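Local coordinates for protein chorismate synthase (Aquifex aeolicus, PDB 1Q1L) that catalyses the last step of the shikimate pathway, eliminating phosphate from 5-enolpyruvylshikimate-3-phosphate to give chorismate, with reduced FMN as cofactor, at residues Y297-N302 with I311-P316. Sequence-based numbering, arbitrary orientation.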
ATOM      1  N   TYR A 297       9.322  33.365   4.102  1.00 41.33           N
ATOM      2  CA  TYR A 297       9.122  33.098   5.521  1.00 39.73           C
ATOM      3  C   TYR A 297      10.147  32.142   6.128  1.00 38.35           C
ATOM      4  O   TYR A 297      10.727  31.306   5.440  1.00 36.97           O
ATOM      5  CB  TYR A 297       7.716  32.539   5.749  1.00 40.99           C
ATOM      6  CG  TYR A 297       6.609  33.518   5.425  1.00 44.37           C
ATOM      7  CD1 TYR A 297       6.272  34.543   6.311  1.00 42.89           C
ATOM      8  CD2 TYR A 297       5.910  33.432   4.220  1.00 44.77           C
ATOM      9  CE1 TYR A 297       5.261  35.459   6.005  1.00 45.15           C
ATOM     10  CE2 TYR A 297       4.902  34.339   3.904  1.00 45.94           C
ATOM     11  CZ  TYR A 297       4.583  35.350   4.800  1.00 46.59           C
ATOM     12  OH  TYR A 297       3.588  36.246   4.482  1.00 48.26           O
ATOM     13  N   PHE A 298      10.369  32.293   7.428  1.00 36.75           N
ATOM     14  CA  PHE A 298      11.290  31.453   8.178  1.00 37.30           C
ATOM     15  C   PHE A 298      10.962  31.601   9.658  1.00 37.20           C
ATOM     16  O   PHE A 298      10.019  32.312  10.015  1.00 37.40           O
ATOM     17  CB  PHE A 298      12.751  31.836   7.904  1.00 37.64           C
ATOM     18  CG  PHE A 298      13.080  33.276   8.197  1.00 39.81           C
ATOM     19  CD1 PHE A 298      12.732  34.280   7.302  1.00 40.11           C
ATOM     20  CD2 PHE A 298      13.748  33.623   9.371  1.00 40.13           C
ATOM     21  CE1 PHE A 298      13.043  35.611   7.564  1.00 42.41           C
ATOM     22  CE2 PHE A 298      14.066  34.953   9.648  1.00 42.08           C
ATOM     23  CZ  PHE A 298      13.714  35.951   8.743  1.00 41.17           C
ATOM     24  N   ARG A 299      11.713  30.922  10.517  1.00 35.82           N
ATOM     25  CA  ARG A 299      11.464  30.993  11.959  1.00 37.95           C
ATOM     26  C   ARG A 299      12.711  31.489  12.686  1.00 37.55           C
ATOM     27  O   ARG A 299      13.823  31.299  12.199  1.00 34.98           O
ATOM     28  CB  ARG A 299      11.065  29.608  12.491  1.00 37.85           C
ATOM     29  CG  ARG A 299       9.891  28.958  11.752  1.00 40.87           C
ATOM     30  CD  ARG A 299       8.578  29.694  11.981  1.00 43.76           C
ATOM     31  NE  ARG A 299       7.445  29.013  11.351  1.00 48.25           N
ATOM     32  CZ  ARG A 299       7.281  28.884  10.036  1.00 51.63           C
ATOM     33  NH1 ARG A 299       8.173  29.391   9.195  1.00 54.04           N
ATOM     34  NH2 ARG A 299       6.220  28.247   9.556  1.00 52.32           N
ATOM     35  N   HIS A 300      12.525  32.112  13.847  1.00 38.01           N
ATOM     36  CA  HIS A 300      13.649  32.641  14.618  1.00 38.73           C
ATOM     37  C   HIS A 300      14.262  31.641  15.596  1.00 38.18           C
ATOM     38  O   HIS A 300      15.325  31.887  16.169  1.00 39.02           O
ATOM     39  CB  HIS A 300      13.226  33.919  15.345  1.00 38.67           C
ATOM     40  CG  HIS A 300      12.981  35.072  14.422  1.00 39.60           C
ATOM     41  ND1 HIS A 300      13.983  35.643  13.665  1.00 41.45           N
ATOM     42  CD2 HIS A 300      11.842  35.725  14.090  1.00 39.55           C
ATOM     43  CE1 HIS A 300      13.471  36.595  12.905  1.00 41.06           C
ATOM     44  NE2 HIS A 300      12.174  36.664  13.144  1.00 40.82           N
ATOM     45  N   SER A 301      13.577  30.518  15.789  1.00 36.37           N
ATOM     46  CA  SER A 301      14.057  29.443  16.650  1.00 34.23           C
ATOM     47  C   SER A 301      13.488  28.160  16.043  1.00 34.60           C
ATOM     48  O   SER A 301      12.665  28.226  15.128  1.00 33.18           O
ATOM     49  CB  SER A 301      13.574  29.623  18.090  1.00 33.57           C
ATOM     50  OG  SER A 301      12.165  29.701  18.146  1.00 31.43           O
ATOM     51  N   ASN A 302      13.911  27.001  16.539  1.00 33.16           N
ATOM     52  CA  ASN A 302      13.429  25.750  15.968  1.00 33.56           C
ATOM     53  C   ASN A 302      13.141  24.665  16.999  1.00 32.90           C
ATOM     54  O   ASN A 302      13.668  23.554  16.915  1.00 34.69           O
ATOM     55  CB  ASN A 302      14.442  25.250  14.928  1.00 30.16           C
ATOM     56  CG  ASN A 302      13.885  24.146  14.046  1.00 29.97           C
ATOM     57  OD1 ASN A 302      12.682  24.080  13.796  1.00 26.69           O
ATOM     58  ND2 ASN A 302      14.767  23.287  13.551  1.00 23.80           N
ATOM     59  N   ILE A 311       3.512  19.038   8.496  1.00 32.39           N
ATOM     60  CA  ILE A 311       4.241  19.477   7.310  1.00 32.15           C
ATOM     61  C   ILE A 311       5.595  20.083   7.687  1.00 32.55           C
ATOM     62  O   ILE A 311       5.727  20.677   8.762  1.00 30.33           O
ATOM     63  CB  ILE A 311       3.415  20.536   6.540  1.00 35.28           C
ATOM     64  CG1 ILE A 311       2.024  19.981   6.210  1.00 36.18           C
ATOM     65  CG2 ILE A 311       4.122  20.927   5.269  1.00 38.01           C
ATOM     66  CD1 ILE A 311       1.062  21.033   5.671  1.00 37.10           C
ATOM     67  N   THR A 312       6.596  19.936   6.812  1.00 30.32           N
ATOM     68  CA  THR A 312       7.913  20.511   7.076  1.00 29.30           C
ATOM     69  C   THR A 312       7.857  22.039   7.063  1.00 32.52           C
ATOM     70  O   THR A 312       7.052  22.637   6.332  1.00 27.51           O
ATOM     71  CB  THR A 312       8.976  20.052   6.057  1.00 29.65           C
ATOM     72  OG1 THR A 312       8.503  20.276   4.723  1.00 27.83           O
ATOM     73  CG2 THR A 312       9.294  18.573   6.256  1.00 28.47           C
ATOM     74  N   ASN A 313       8.752  22.634   7.861  1.00 30.46           N
ATOM     75  CA  ASN A 313       8.888  24.082   8.089  1.00 33.46           C
ATOM     76  C   ASN A 313       9.809  24.896   7.199  1.00 30.57           C
ATOM     77  O   ASN A 313       9.613  26.095   7.014  1.00 31.05           O
ATOM     78  CB  ASN A 313       9.390  24.320   9.524  1.00 31.34           C
ATOM     79  CG  ASN A 313       8.355  24.942  10.390  1.00 37.79           C
ATOM     80  OD1 ASN A 313       8.575  25.178  11.578  1.00 37.66           O
ATOM     81  ND2 ASN A 313       7.201  25.221   9.801  1.00 40.60           N
ATOM     82  N   GLY A 314      10.846  24.258   6.692  1.00 30.33           N
ATOM     83  CA  GLY A 314      11.813  24.980   5.907  1.00 28.45           C
ATOM     84  C   GLY A 314      12.972  25.110   6.871  1.00 29.53           C
ATOM     85  O   GLY A 314      14.101  25.327   6.459  1.00 33.28           O
HETATM   86  N   MSE A 315      12.684  24.981   8.166  1.00 28.11           N
HETATM   87  CA  MSE A 315      13.724  25.040   9.185  1.00 29.63           C
HETATM   88  C   MSE A 315      14.370  23.655   9.204  1.00 30.96           C
HETATM   89  O   MSE A 315      13.843  22.709   8.611  1.00 32.42           O
HETATM   90  CB  MSE A 315      13.131  25.359  10.565  1.00 27.50           C
HETATM   91  CG  MSE A 315      12.576  26.782  10.702  1.00 31.03           C
HETATM   92 SE   MSE A 315      13.910  28.147  10.297  1.00 38.55          SE
HETATM   93  CE  MSE A 315      14.886  28.100  11.968  1.00 30.53           C
ATOM     94  N   PRO A 316      15.518  23.517   9.877  1.00 28.72           N
ATOM     95  CA  PRO A 316      16.174  22.208   9.920  1.00 30.10           C
ATOM     96  C   PRO A 316      15.285  21.157  10.567  1.00 30.35           C
ATOM     97  O   PRO A 316      14.604  21.434  11.566  1.00 30.39           O
ATOM     98  CB  PRO A 316      17.425  22.471  10.761  1.00 28.85           C
ATOM     99  CG  PRO A 316      17.702  23.924  10.521  1.00 29.14           C
ATOM    100  CD  PRO A 316      16.327  24.532  10.572  1.00 28.93           C
TER
HETATM  101  O   HOH W   1       7.041  28.358   6.769  1.00 63.04           O
HETATM  102  O   HOH W   2      10.557  25.591  13.469  1.00 28.96           O
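The amide of Asn-313 lies over one face of the Arg-299 guanidinium, its CG offset toward the rim and the two planes 52° apart. Water 1 sits in the guanidinium plane at its edge, accepting from Arg-299 NH1 at 2.9 Å and bonding weakly to Asn-313 O. Asn-313 ND2 stands 3.2 Å from Arg-299 NH2, but two donors meet there and form no bond. Selenomethionine Met-315 packs its CG 3.6 Å from Arg-299 CG, and bends at chi2 and chi3 bring its CE to 3.4 Å from Arg-299 O. CG of Asn-302 is anti to the backbone N (chi1 -166°), bringing the amide to Pro-316; Asn-302 ND2 donates to Pro-316 O at 2.7 Å, close to the amide plane of Asn-302. ND2 also bonds Phe-184 O, while Asn-302 OD1 accepts from Gly-306 N and lies near water 2, itself close to Asn-313 OD1. An alanine here would probably leave Pro-316 O and Phe-184 O without this donor and Gly-306 N without its acceptor. The buried amide thus ties the loop after strand 296-299 to the entry of strand 317-323, while Arg-299 reaches 311-316 through packing and water, its charge met by Glu-308 in a salt bridge.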